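Local coordinates for protein decapping nuclease RAI1 (Scheffersomyces stipitis, PDB 5BTO) that hydrolyses the NAD cap, the methylguanosine cap and the 5'-triphosphate of RNAs as a metal-dependent decapping nuclease, and binds and stimulates the exoribonuclease RAT1, at residues 314-318 / 330-334; 9-13 / 346-350; 83-87 / 144-149. One frame throughout, in Å; residues are numbered along the deposited sequence.

Contact 1 of 3, residues 314-318 / 330-334; sequences PLLIK and KINCT
Lys330 bonds to the C-terminal carbonyls of helix 313-318, in a short-range contact between that helix and the loop leading into helix 333-350. The ammonium nitrogen Lys330 NZ donates to two consecutive backbone carbonyls. It reaches Ile317 O at 2.9 Å, lying in that carbonyl's plane with a C=O...N angle of 149°. It also reaches Lys318 O at 3.0 Å, but there it stands well above the carbonyl plane. The Lys330 chain leaves with CG anti to the backbone N and bends at chi2 (83°), which turns its end back to the helix.

Beside these bonds lies an apolar seam. Ile317 CG2 meets Ile331 CG2 at 3.9 Å, and the two side chains cross obliquely. Further along, the Pro314 ring lies against the Cys333 side chain, with Pro314 CB 3.8 Å from Cys333 SG. Trp280 of helix 266-286 packs on both Pro314 and Cys333, and Phe277 of the same helix touches Ile331. One water bridges the backbones, donating to Pro314 O at 2.9 Å and accepting from Cys333 N. Asn332 is the N-cap of helix 333-350, and its OD1 accepts from Thr335 N and, weakly, from Thr334 N.

With an alanine at Lys330, the carbonyls of Ile317 and Lys318 would probably lose their shared donor and the loop its polar tie to the helix end. The chemistry is that of a helix C-terminus met by a cation: the positive lysine faces carbonyl oxygens at the negative end of the helix dipole, which probably adds electrostatic attraction to the two bonds.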
# COMPACT_ATOMS: atom_id res chain seq x y z
N PRO A 314 -4.68 -14.65 -19.69
CA PRO A 314 -3.90 -14.68 -18.44
C PRO A 314 -3.05 -15.94 -18.29
O PRO A 314 -1.92 -15.85 -17.81
CB PRO A 314 -4.99 -14.61 -17.36
CG PRO A 314 -6.08 -13.81 -18.01
CD PRO A 314 -6.10 -14.32 -19.46
N LEU A 315 -3.56 -17.09 -18.73
CA LEU A 315 -2.80 -18.33 -18.61
C LEU A 315 -1.65 -18.39 -19.63
O LEU A 315 -0.56 -18.89 -19.32
CB LEU A 315 -3.72 -19.55 -18.75
CG LEU A 315 -3.05 -20.91 -18.58
CD1 LEU A 315 -2.39 -21.05 -17.21
CD2 LEU A 315 -4.07 -22.01 -18.81
N LEU A 316 -1.87 -17.86 -20.83
CA LEU A 316 -0.77 -17.74 -21.79
C LEU A 316 0.39 -16.94 -21.19
O LEU A 316 1.56 -17.32 -21.31
CB LEU A 316 -1.22 -17.08 -23.08
CG LEU A 316 -2.03 -17.93 -24.05
CD1 LEU A 316 -2.42 -17.09 -25.26
CD2 LEU A 316 -1.21 -19.15 -24.48
N ILE A 317 0.07 -15.83 -20.55
CA ILE A 317 1.09 -15.00 -19.92
C ILE A 317 1.79 -15.74 -18.77
O ILE A 317 3.02 -15.74 -18.66
CB ILE A 317 0.49 -13.66 -19.46
CG1 ILE A 317 0.16 -12.79 -20.68
CG2 ILE A 317 1.45 -12.90 -18.54
CD1 ILE A 317 -0.58 -11.52 -20.34
N LYS A 318 0.99 -16.38 -17.92
CA LYS A 318 1.54 -17.13 -16.80
C LYS A 318 2.52 -18.21 -17.26
O LYS A 318 3.57 -18.41 -16.64
CB LYS A 318 0.42 -17.75 -15.96
CG LYS A 318 0.91 -18.48 -14.71
CD LYS A 318 -0.26 -18.98 -13.89
CE LYS A 318 0.19 -19.61 -12.58
NZ LYS A 318 0.68 -18.59 -11.60
N LYS A 330 7.33 -10.44 -13.17
CA LYS A 330 6.40 -11.26 -13.96
C LYS A 330 4.97 -10.73 -13.91
O LYS A 330 4.40 -10.55 -12.83
CB LYS A 330 6.43 -12.70 -13.44
CG LYS A 330 5.39 -13.62 -14.02
CD LYS A 330 5.83 -14.19 -15.35
CE LYS A 330 4.85 -15.25 -15.82
NZ LYS A 330 5.36 -15.97 -17.00
N ILE A 331 4.39 -10.48 -15.09
CA ILE A 331 2.99 -10.03 -15.16
C ILE A 331 2.08 -11.12 -14.62
O ILE A 331 2.24 -12.30 -14.93
CB ILE A 331 2.58 -9.69 -16.62
CG1 ILE A 331 3.29 -8.41 -17.08
CG2 ILE A 331 1.07 -9.52 -16.72
CD1 ILE A 331 3.19 -8.12 -18.57
N ASN A 332 1.13 -10.71 -13.78
CA ASN A 332 0.15 -11.61 -13.20
C ASN A 332 -1.18 -10.88 -13.25
O ASN A 332 -1.35 -9.85 -12.61
CB ASN A 332 0.53 -11.94 -11.75
CG ASN A 332 -0.45 -12.90 -11.08
OD1 ASN A 332 -1.66 -12.79 -11.24
ND2 ASN A 332 0.09 -13.86 -10.32
N CYS A 333 -2.13 -11.40 -14.03
CA CYS A 333 -3.39 -10.70 -14.25
C CYS A 333 -4.24 -10.62 -12.99
O CYS A 333 -4.96 -9.66 -12.78
CB CYS A 333 -4.18 -11.33 -15.40
SG CYS A 333 -3.33 -11.18 -16.99
N THR A 334 -4.16 -11.65 -12.15
CA THR A 334 -4.91 -11.65 -10.89
C THR A 334 -4.43 -10.55 -9.95
O THR A 334 -5.23 -9.85 -9.33
CB THR A 334 -4.81 -13.01 -10.19
OG1 THR A 334 -5.34 -14.03 -11.05
CG2 THR A 334 -5.61 -13.00 -8.89
O HOH W 1 -1.57 -14.07 -15.53

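Contact 2 of 3, residues 9-13 / 346-350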
# COMPACT_ATOMS: atom_id res chain seq x y z
N MET A 9 -3.06 16.30 0.23
CA MET A 9 -2.77 15.08 -0.54
C MET A 9 -2.75 13.82 0.33
O MET A 9 -2.29 13.85 1.48
CB MET A 9 -1.43 15.24 -1.25
CG MET A 9 -1.03 14.09 -2.15
SD MET A 9 0.50 14.49 -3.02
CE MET A 9 0.32 16.28 -3.19
N LYS A 10 -3.28 12.71 -0.20
CA LYS A 10 -3.28 11.38 0.43
C LYS A 10 -2.54 10.38 -0.47
O LYS A 10 -2.53 10.53 -1.67
CB LYS A 10 -4.71 10.88 0.63
CG LYS A 10 -5.57 11.76 1.53
CD LYS A 10 -7.02 11.27 1.60
CE LYS A 10 -7.88 12.16 2.49
NZ LYS A 10 -9.33 11.79 2.42
N THR A 11 -1.96 9.34 0.12
CA THR A 11 -1.15 8.39 -0.64
C THR A 11 -1.68 6.97 -0.50
O THR A 11 -2.06 6.54 0.58
CB THR A 11 0.34 8.42 -0.19
OG1 THR A 11 0.87 9.73 -0.42
CG2 THR A 11 1.16 7.39 -0.96
N LEU A 12 -1.71 6.24 -1.62
CA LEU A 12 -2.08 4.84 -1.62
C LEU A 12 -0.83 4.00 -1.91
O LEU A 12 -0.14 4.25 -2.89
CB LEU A 12 -3.15 4.56 -2.69
CG LEU A 12 -3.62 3.11 -2.81
CD1 LEU A 12 -4.40 2.65 -1.58
CD2 LEU A 12 -4.47 2.90 -4.07
N SER A 13 -0.55 3.02 -1.06
CA SER A 13 0.58 2.11 -1.28
C SER A 13 0.43 1.36 -2.59
O SER A 13 -0.64 0.84 -2.88
CB SER A 13 0.67 1.06 -0.18
OG SER A 13 1.72 0.15 -0.48
N TRP A 346 -10.52 2.60 -2.82
CA TRP A 346 -9.89 3.72 -2.14
C TRP A 346 -10.47 5.05 -2.61
O TRP A 346 -10.80 5.91 -1.79
CB TRP A 346 -8.37 3.67 -2.38
CG TRP A 346 -7.55 4.64 -1.60
CD1 TRP A 346 -7.37 4.66 -0.24
CD2 TRP A 346 -6.73 5.69 -2.13
NE1 TRP A 346 -6.50 5.67 0.10
CE2 TRP A 346 -6.09 6.32 -1.04
CE3 TRP A 346 -6.49 6.17 -3.43
CZ2 TRP A 346 -5.22 7.40 -1.20
CZ3 TRP A 346 -5.63 7.24 -3.59
CH2 TRP A 346 -5.00 7.85 -2.48
N LEU A 347 -10.61 5.23 -3.92
CA LEU A 347 -11.14 6.48 -4.43
C LEU A 347 -12.54 6.73 -3.89
O LEU A 347 -12.86 7.84 -3.48
CB LEU A 347 -11.16 6.52 -5.96
CG LEU A 347 -9.78 6.51 -6.61
CD1 LEU A 347 -9.92 6.47 -8.12
CD2 LEU A 347 -8.97 7.73 -6.17
N LEU A 348 -13.37 5.69 -3.90
CA LEU A 348 -14.73 5.84 -3.40
C LEU A 348 -14.79 6.12 -1.89
O LEU A 348 -15.69 6.81 -1.42
CB LEU A 348 -15.61 4.65 -3.78
CG LEU A 348 -15.94 4.61 -5.28
CD1 LEU A 348 -16.61 3.29 -5.67
CD2 LEU A 348 -16.80 5.79 -5.69
N GLN A 349 -13.81 5.59 -1.14
CA GLN A 349 -13.73 5.82 0.30
C GLN A 349 -13.22 7.21 0.64
O GLN A 349 -13.65 7.81 1.64
CB GLN A 349 -12.82 4.78 0.96
CG GLN A 349 -13.44 3.41 1.15
CD GLN A 349 -12.50 2.44 1.85
OE1 GLN A 349 -11.45 2.84 2.36
NE2 GLN A 349 -12.87 1.16 1.89
N GLU A 350 -12.31 7.74 -0.17
CA GLU A 350 -11.59 8.97 0.17
C GLU A 350 -12.17 10.26 -0.42
O GLU A 350 -11.86 11.35 0.06
CB GLU A 350 -10.11 8.83 -0.22
CG GLU A 350 -9.39 7.71 0.51
CD GLU A 350 -9.40 7.90 2.02
OE1 GLU A 350 -9.40 9.06 2.48
OE2 GLU A 350 -9.43 6.89 2.74
O HOH W 2 -9.59 13.04 0.02
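Leu12 lies over one face of the Trp346 indole, and the two side chains run past each other in opposite directions. Leu12 CB sits 3.5 Å from the centroid of the six-membered ring of Trp346 and only 1° off its normal, a CH-pi contact. Leu12 CD1 covers the five-membered ring, 3.7 Å from Trp346 CG. Trp346 has its CG anti to the backbone N (chi1 -172°), which sends the ring from the helix to the strand. At the ring's edge, in its plane, Lys10 O approaches Trp346 CH2 at 3.7 Å. Glu350 CG, one helical turn on, lies over the opposite face toward its rim.

The Lys10 chain is extended beyond CG and reaches the carboxylate of Glu350. Lys10 NZ forms a salt bridge with Glu350 OE1 at 2.7 Å, meeting that oxygen nearly along its C-O axis. A water accepts from Lys10 NZ and donates to Glu350 O at 2.8 Å, closing a second link. Leu373 of strand 370-375 also touches Trp346 and Glu350. Lys45 of the second subunit packs on Leu12 and Trp346.

This is helix-on-sheet packing: strand 9-12, outermost in the large mixed sheet within its chain, pairs with strand 370-375 and runs roughly antiparallel to the last turn of helix 333-350, their axes 11.0 Å apart.

Contact 3 of 3, residues 83-87 / 144-149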
# COMPACT_ATOMS: atom_id res chain seq x y z
N ASN A 83 -8.02 14.86 -30.37
CA ASN A 83 -8.27 13.44 -30.16
C ASN A 83 -8.09 13.01 -28.71
O ASN A 83 -7.95 11.82 -28.42
CB ASN A 83 -7.38 12.62 -31.09
CG ASN A 83 -7.87 11.19 -31.26
OD1 ASN A 83 -9.06 10.92 -31.17
ND2 ASN A 83 -6.94 10.27 -31.49
N MET A 84 -8.09 13.98 -27.80
CA MET A 84 -8.03 13.67 -26.37
C MET A 84 -9.40 13.20 -25.88
O MET A 84 -10.43 13.68 -26.35
CB MET A 84 -7.55 14.88 -25.57
CG MET A 84 -6.06 15.16 -25.73
SD MET A 84 -5.49 16.65 -24.89
CE MET A 84 -6.44 17.92 -25.74
N SER A 85 -9.39 12.25 -24.94
CA SER A 85 -10.62 11.73 -24.36
C SER A 85 -11.50 12.87 -23.88
O SER A 85 -11.04 13.75 -23.15
CB SER A 85 -10.32 10.78 -23.19
OG SER A 85 -10.14 9.45 -23.65
N ASP A 86 -12.76 12.83 -24.28
CA ASP A 86 -13.66 13.97 -24.13
C ASP A 86 -14.90 13.60 -23.31
O ASP A 86 -15.76 12.85 -23.77
CB ASP A 86 -14.07 14.44 -25.52
CG ASP A 86 -15.00 15.64 -25.49
OD1 ASP A 86 -15.06 16.32 -24.45
OD2 ASP A 86 -15.65 15.90 -26.52
N MET A 87 -14.99 14.13 -22.10
CA MET A 87 -16.14 13.85 -21.26
C MET A 87 -17.41 14.47 -21.86
O MET A 87 -18.52 14.00 -21.61
CB MET A 87 -15.90 14.33 -19.83
CG MET A 87 -17.00 13.98 -18.82
SD MET A 87 -17.32 12.22 -18.56
CE MET A 87 -15.71 11.64 -18.04
N PHE A 144 -16.99 11.49 -11.58
CA PHE A 144 -16.66 11.61 -12.99
C PHE A 144 -15.15 11.68 -13.12
O PHE A 144 -14.50 12.47 -12.42
CB PHE A 144 -17.33 12.85 -13.59
CG PHE A 144 -18.83 12.80 -13.55
CD1 PHE A 144 -19.52 13.05 -12.37
CD2 PHE A 144 -19.55 12.51 -14.70
CE1 PHE A 144 -20.91 12.99 -12.33
CE2 PHE A 144 -20.94 12.46 -14.66
CZ PHE A 144 -21.62 12.69 -13.48
N ILE A 145 -14.57 10.83 -13.97
CA ILE A 145 -13.11 10.73 -14.07
C ILE A 145 -12.66 10.90 -15.51
O ILE A 145 -13.14 10.19 -16.40
CB ILE A 145 -12.61 9.37 -13.55
CG1 ILE A 145 -13.09 9.15 -12.11
CG2 ILE A 145 -11.08 9.26 -13.65
CD1 ILE A 145 -12.63 7.84 -11.48
N ASN A 146 -11.75 11.85 -15.75
CA ASN A 146 -11.15 12.00 -17.08
C ASN A 146 -9.68 12.33 -16.97
O ASN A 146 -9.20 12.72 -15.91
CB ASN A 146 -11.84 13.08 -17.92
CG ASN A 146 -11.53 12.94 -19.41
OD1 ASN A 146 -11.07 11.89 -19.87
ND2 ASN A 146 -11.77 14.00 -20.17
N SER A 147 -8.96 12.19 -18.07
CA SER A 147 -7.60 12.72 -18.14
C SER A 147 -7.66 14.24 -18.14
O SER A 147 -8.70 14.84 -18.42
CB SER A 147 -6.91 12.23 -19.42
OG SER A 147 -7.72 12.50 -20.56
N ASP A 148 -6.53 14.87 -17.83
CA ASP A 148 -6.46 16.32 -17.83
C ASP A 148 -5.96 16.84 -19.17
O ASP A 148 -4.87 16.48 -19.63
CB ASP A 148 -5.57 16.80 -16.69
CG ASP A 148 -5.56 18.31 -16.57
OD1 ASP A 148 -6.53 18.88 -16.02
OD2 ASP A 148 -4.58 18.94 -17.01
N GLU A 149 -6.75 17.71 -19.79
CA GLU A 149 -6.45 18.20 -21.13
C GLU A 149 -5.06 18.81 -21.26
O GLU A 149 -4.29 18.44 -22.15
CB GLU A 149 -7.52 19.22 -21.56
CG GLU A 149 -7.38 19.69 -22.99
CD GLU A 149 -8.58 20.49 -23.46
OE1 GLU A 149 -9.65 20.39 -22.82
OE2 GLU A 149 -8.46 21.21 -24.47
O HOH W 3 -8.48 15.07 -21.61
O HOH W 4 -7.10 11.56 -23.07
O HOH W 5 -13.27 16.37 -21.03
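The loop 83-87 runs roughly antiparallel to strand 142-147 and the start of helix 149-166, with end-to-end directions 151° apart and the CA atoms of Ser85 and Ser147 7.0 Å apart. Asn146 makes the direct polar link. Its ND2 donates to Ser85 O at 3.1 Å in an almost straight bond (174°). That oxygen lies in the amide plane of Asn146, whereas ND2 stands above the plane of the Ser85 carbonyl. Asn146 CG is anti to the backbone N (chi1 -162°), which carries the amide across to the loop. The second amide atom, Asn146 OD1, lies 3.6 Å from Ser85 CB.

Three waters extend the polar seam. One accepts from Ser85 N and is hydrogen-bonded to Ser147 OG at 2.8 Å. Another donates to Ser85 O and is also hydrogen-bonded to Ser147 OG. The third accepts from Met87 N and, weakly, from Asn146 ND2.

Methionines flank this seam. Met87 is bent at chi2 and chi3, and its CE comes to 3.4 Å from Ile145 O, while its SD lies at the edge of the Phe144 ring, 4.5 Å from CD2. Met389 packs on Met87, Phe144 and Asn146. Met84 crosses Glu149 at about a right angle, with Met84 CE 3.4 Å from Glu149 CG.

Asp86 is the N-cap of helix 87-101, its OD1 taking Lys88 N; Asp148 likewise precedes helix 149-166, its OD2 taking Ile151 N. Asp86 O accepts from the substrate-binding Tyr114, whose side chain also touches Ser85. The contact thus fixes a loop to the large mixed sheet beside the substrate site of this PD-(D/E)XK-type nuclease.

In the fold
From the N terminus, strand 9-12 comes first. Contact 2 joins it to helix 333-350, late in the chain, and so closes a loop of 332 residues. Contacts 3 and 1 are both nested within that loop, in series. Contact 3 closes first, joining the loop before helix 87-101 to strand 142-147. Contact 1 follows, closing only 11 intervening residues between helix 313-318 and the start of helix 333-350. That helix serves contacts 1 and 2 near its two ends. Contacts 2 and 3 reach the same large sheet, their centres 21 Å apart. Contacts 1 and 3 lie on opposite sides of the chain's centre.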